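Long-range contact in flagellin (Burkholderia pseudomallei, PDB 4CFI), which forms the flagellar filament as its subunit and carries epitopes recognised by the immune response: residues A[116-121]-A[192-197]. Residues are numbered along the deposited sequence; the frame is centred on the assembly and turned at random.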
ATOM      1  N   LYS A 116      -2.386  13.498  18.061  1.00  6.87           N
ATOM      2  CA  LYS A 116      -2.657  14.655  18.923  1.00  7.57           C
ATOM      3  C   LYS A 116      -1.383  15.040  19.667  1.00  7.07           C
ATOM      4  O   LYS A 116      -0.761  14.201  20.303  1.00  9.22           O
ATOM      5  CB  LYS A 116      -3.803  14.360  19.913  1.00  9.90           C
ATOM      6  CG  LYS A 116      -4.089  15.510  20.872  1.00 11.12           C
ATOM      7  CD  LYS A 116      -5.113  15.161  21.937  1.00 14.53           C
ATOM      8  CE  LYS A 116      -5.417  16.358  22.818  1.00 16.56           C
ATOM      9  NZ  LYS A 116      -6.439  16.048  23.853  0.50 16.82           N
ATOM     10  N   VAL A 117      -1.018  16.314  19.589  1.00  6.47           N
ATOM     11  CA  VAL A 117       0.232  16.851  20.122  1.00  6.28           C
ATOM     12  C   VAL A 117      -0.035  18.200  20.795  1.00  6.49           C
ATOM     13  O   VAL A 117      -1.156  18.699  20.785  1.00  7.54           O
ATOM     14  CB  VAL A 117       1.305  17.035  19.015  1.00  6.60           C
ATOM     15  CG1 VAL A 117       1.612  15.699  18.362  1.00  7.16           C
ATOM     16  CG2 VAL A 117       0.896  18.086  17.988  1.00  6.67           C
ATOM     17  N   ALA A 118       1.006  18.777  21.387  1.00  6.34           N
ATOM     18  CA  ALA A 118       0.924  20.092  22.030  1.00  6.46           C
ATOM     19  C   ALA A 118       2.276  20.775  21.909  1.00  6.44           C
ATOM     20  O   ALA A 118       3.136  20.626  22.784  1.00  6.82           O
ATOM     21  CB  ALA A 118       0.498  19.976  23.495  1.00  7.29           C
ATOM     22  N   ILE A 119       2.487  21.480  20.797  1.00  6.22           N
ATOM     23  CA  ILE A 119       3.771  22.075  20.466  1.00  6.44           C
ATOM     24  C   ILE A 119       3.612  23.487  19.932  1.00  6.51           C
ATOM     25  O   ILE A 119       2.533  23.870  19.459  1.00  7.44           O
ATOM     26  CB  ILE A 119       4.580  21.213  19.454  1.00  6.33           C
ATOM     27  CG1 ILE A 119       3.865  21.121  18.108  1.00  6.83           C
ATOM     28  CG2 ILE A 119       4.895  19.835  20.043  1.00  6.59           C
ATOM     29  CD1 ILE A 119       4.552  20.250  17.068  1.00  7.42           C
ATOM     30  N   ASP A 120       4.691  24.262  20.008  1.00  6.59           N
ATOM     31  CA  ASP A 120       4.736  25.560  19.369  1.00  7.11           C
ATOM     32  C   ASP A 120       5.203  25.452  17.916  1.00  7.12           C
ATOM     33  O   ASP A 120       5.403  24.360  17.381  1.00  7.89           O
ATOM     34  CB  ASP A 120       5.562  26.560  20.222  1.00  7.30           C
ATOM     35  CG  ASP A 120       7.057  26.301  20.228  1.00  8.22           C
ATOM     36  OD1 ASP A 120       7.544  25.520  19.401  1.00  8.39           O
ATOM     37  OD2 ASP A 120       7.730  26.891  21.116  1.00 10.49           O
ATOM     38  N   SER A 121       5.361  26.595  17.258  1.00  8.03           N
ATOM     39  CA  SER A 121       5.679  26.596  15.825  1.00  9.01           C
ATOM     40  C   SER A 121       7.087  26.076  15.520  1.00  9.15           C
ATOM     41  O   SER A 121       7.395  25.779  14.361  1.00 11.35           O
ATOM     42  CB  SER A 121       5.487  27.997  15.234  1.00 10.75           C
ATOM     43  OG  SER A 121       6.387  28.943  15.816  1.00 12.14           O
ATOM     44  N   THR A 192       4.323  15.423  23.079  1.00  7.18           N
ATOM     45  CA  THR A 192       3.175  15.063  23.907  1.00  7.61           C
ATOM     46  C   THR A 192       3.406  15.234  25.408  1.00  7.50           C
ATOM     47  O   THR A 192       2.526  14.892  26.197  1.00  8.67           O
ATOM     48  CB  THR A 192       2.718  13.620  23.629  1.00  8.87           C
ATOM     49  OG1 THR A 192       3.760  12.736  24.051  1.00  9.43           O
ATOM     50  CG2 THR A 192       2.347  13.397  22.145  1.00  9.32           C
ATOM     51  N   SER A 193       4.568  15.734  25.812  1.00  7.13           N
ATOM     52  CA  SER A 193       4.877  15.808  27.249  1.00  8.02           C
ATOM     53  C   SER A 193       3.927  16.713  28.012  1.00  7.77           C
ATOM     54  O   SER A 193       3.726  16.513  29.206  1.00  9.74           O
ATOM     55  CB  SER A 193       6.323  16.231  27.491  1.00  9.20           C
ATOM     56  OG  SER A 193       6.589  17.476  26.880  1.00  9.34           O
ATOM     57  N   ALA A 194       3.317  17.671  27.320  1.00  7.48           N
ATOM     58  CA  ALA A 194       2.383  18.572  27.980  1.00  8.95           C
ATOM     59  C   ALA A 194       0.983  17.990  28.139  1.00 10.04           C
ATOM     60  O   ALA A 194       0.134  18.597  28.814  1.00 11.32           O
ATOM     61  CB  ALA A 194       2.312  19.886  27.218  1.00  8.07           C
ATOM     62  N   LEU A 195       0.732  16.859  27.481  1.00  9.59           N
ATOM     63  CA  LEU A 195      -0.571  16.205  27.476  1.00 10.09           C
ATOM     64  C   LEU A 195      -0.675  15.146  28.580  1.00 10.29           C
ATOM     65  O   LEU A 195       0.320  14.788  29.200  1.00 11.02           O
ATOM     66  CB  LEU A 195      -0.828  15.556  26.118  1.00 10.11           C
ATOM     67  CG  LEU A 195      -0.840  16.521  24.926  1.00 12.10           C
ATOM     68  CD1 LEU A 195      -1.018  15.725  23.649  1.00 13.33           C
ATOM     69  CD2 LEU A 195      -1.910  17.593  25.064  1.00 14.28           C
ATOM     70  N   SER A 196      -1.887  14.654  28.819  1.00 10.76           N
ATOM     71  CA  SER A 196      -2.144  13.619  29.813  1.00 11.69           C
ATOM     72  C   SER A 196      -1.444  12.303  29.469  1.00 10.87           C
ATOM     73  O   SER A 196      -1.092  12.039  28.314  1.00 10.34           O
ATOM     74  CB  SER A 196      -3.648  13.342  29.915  1.00 12.45           C
ATOM     75  OG  SER A 196      -4.120  12.659  28.761  1.00 13.22           O
ATOM     76  N   ALA A 197      -1.302  11.437  30.466  1.00 12.37           N
ATOM     77  CA  ALA A 197      -0.747  10.097  30.253  1.00 12.97           C
ATOM     78  C   ALA A 197      -1.537   9.335  29.181  1.00 11.76           C
ATOM     79  O   ALA A 197      -0.957   8.663  28.340  1.00 12.38           O
ATOM     80  CB  ALA A 197      -0.726   9.309  31.559  1.00 14.43           C
TER
HETATM   81  O   HOH W   1       3.821  18.542  24.598  1.00  8.22           O
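A small apolar contact with a water bridge, within the flagellin D2 domain, packs Leu195 on Ala118 and Lys116, and Ala194 on Ala118. A type I beta turn, Thr192 to Leu195, lies here against the end of edge strand 111-119. It leads into helix 197-213, so the contact joins the start of that helix to the three-stranded antiparallel sheet. The turn is closed by Leu195 N donating to Thr192 O at 3.0 Å. Leu195 gives the largest share of the buried surface. Its CG is anti to its own carbonyl carbon (chi1 -60°) and lies against Ala118 CB. Leu195 CD2 meets Ala118 CB at 3.7 Å. Leu195 CD1 rests on the strand backbone, 3.7 Å from Lys116 O, and also touches Lys116 CG. The lysine chain runs on fully extended, and its NZ forms a salt bridge with Asp199 of the helix. Thr192 CG2 turns to Lys116 O, also at 3.7 Å. Ser196 caps the helix through OG to Asp199 N. Ala194 CB lies 4.1 Å from Ala118 CB. Beside this pair, one water donates to Ala118 O at 2.8 Å and accepts from Ala194 N at 2.9 Å.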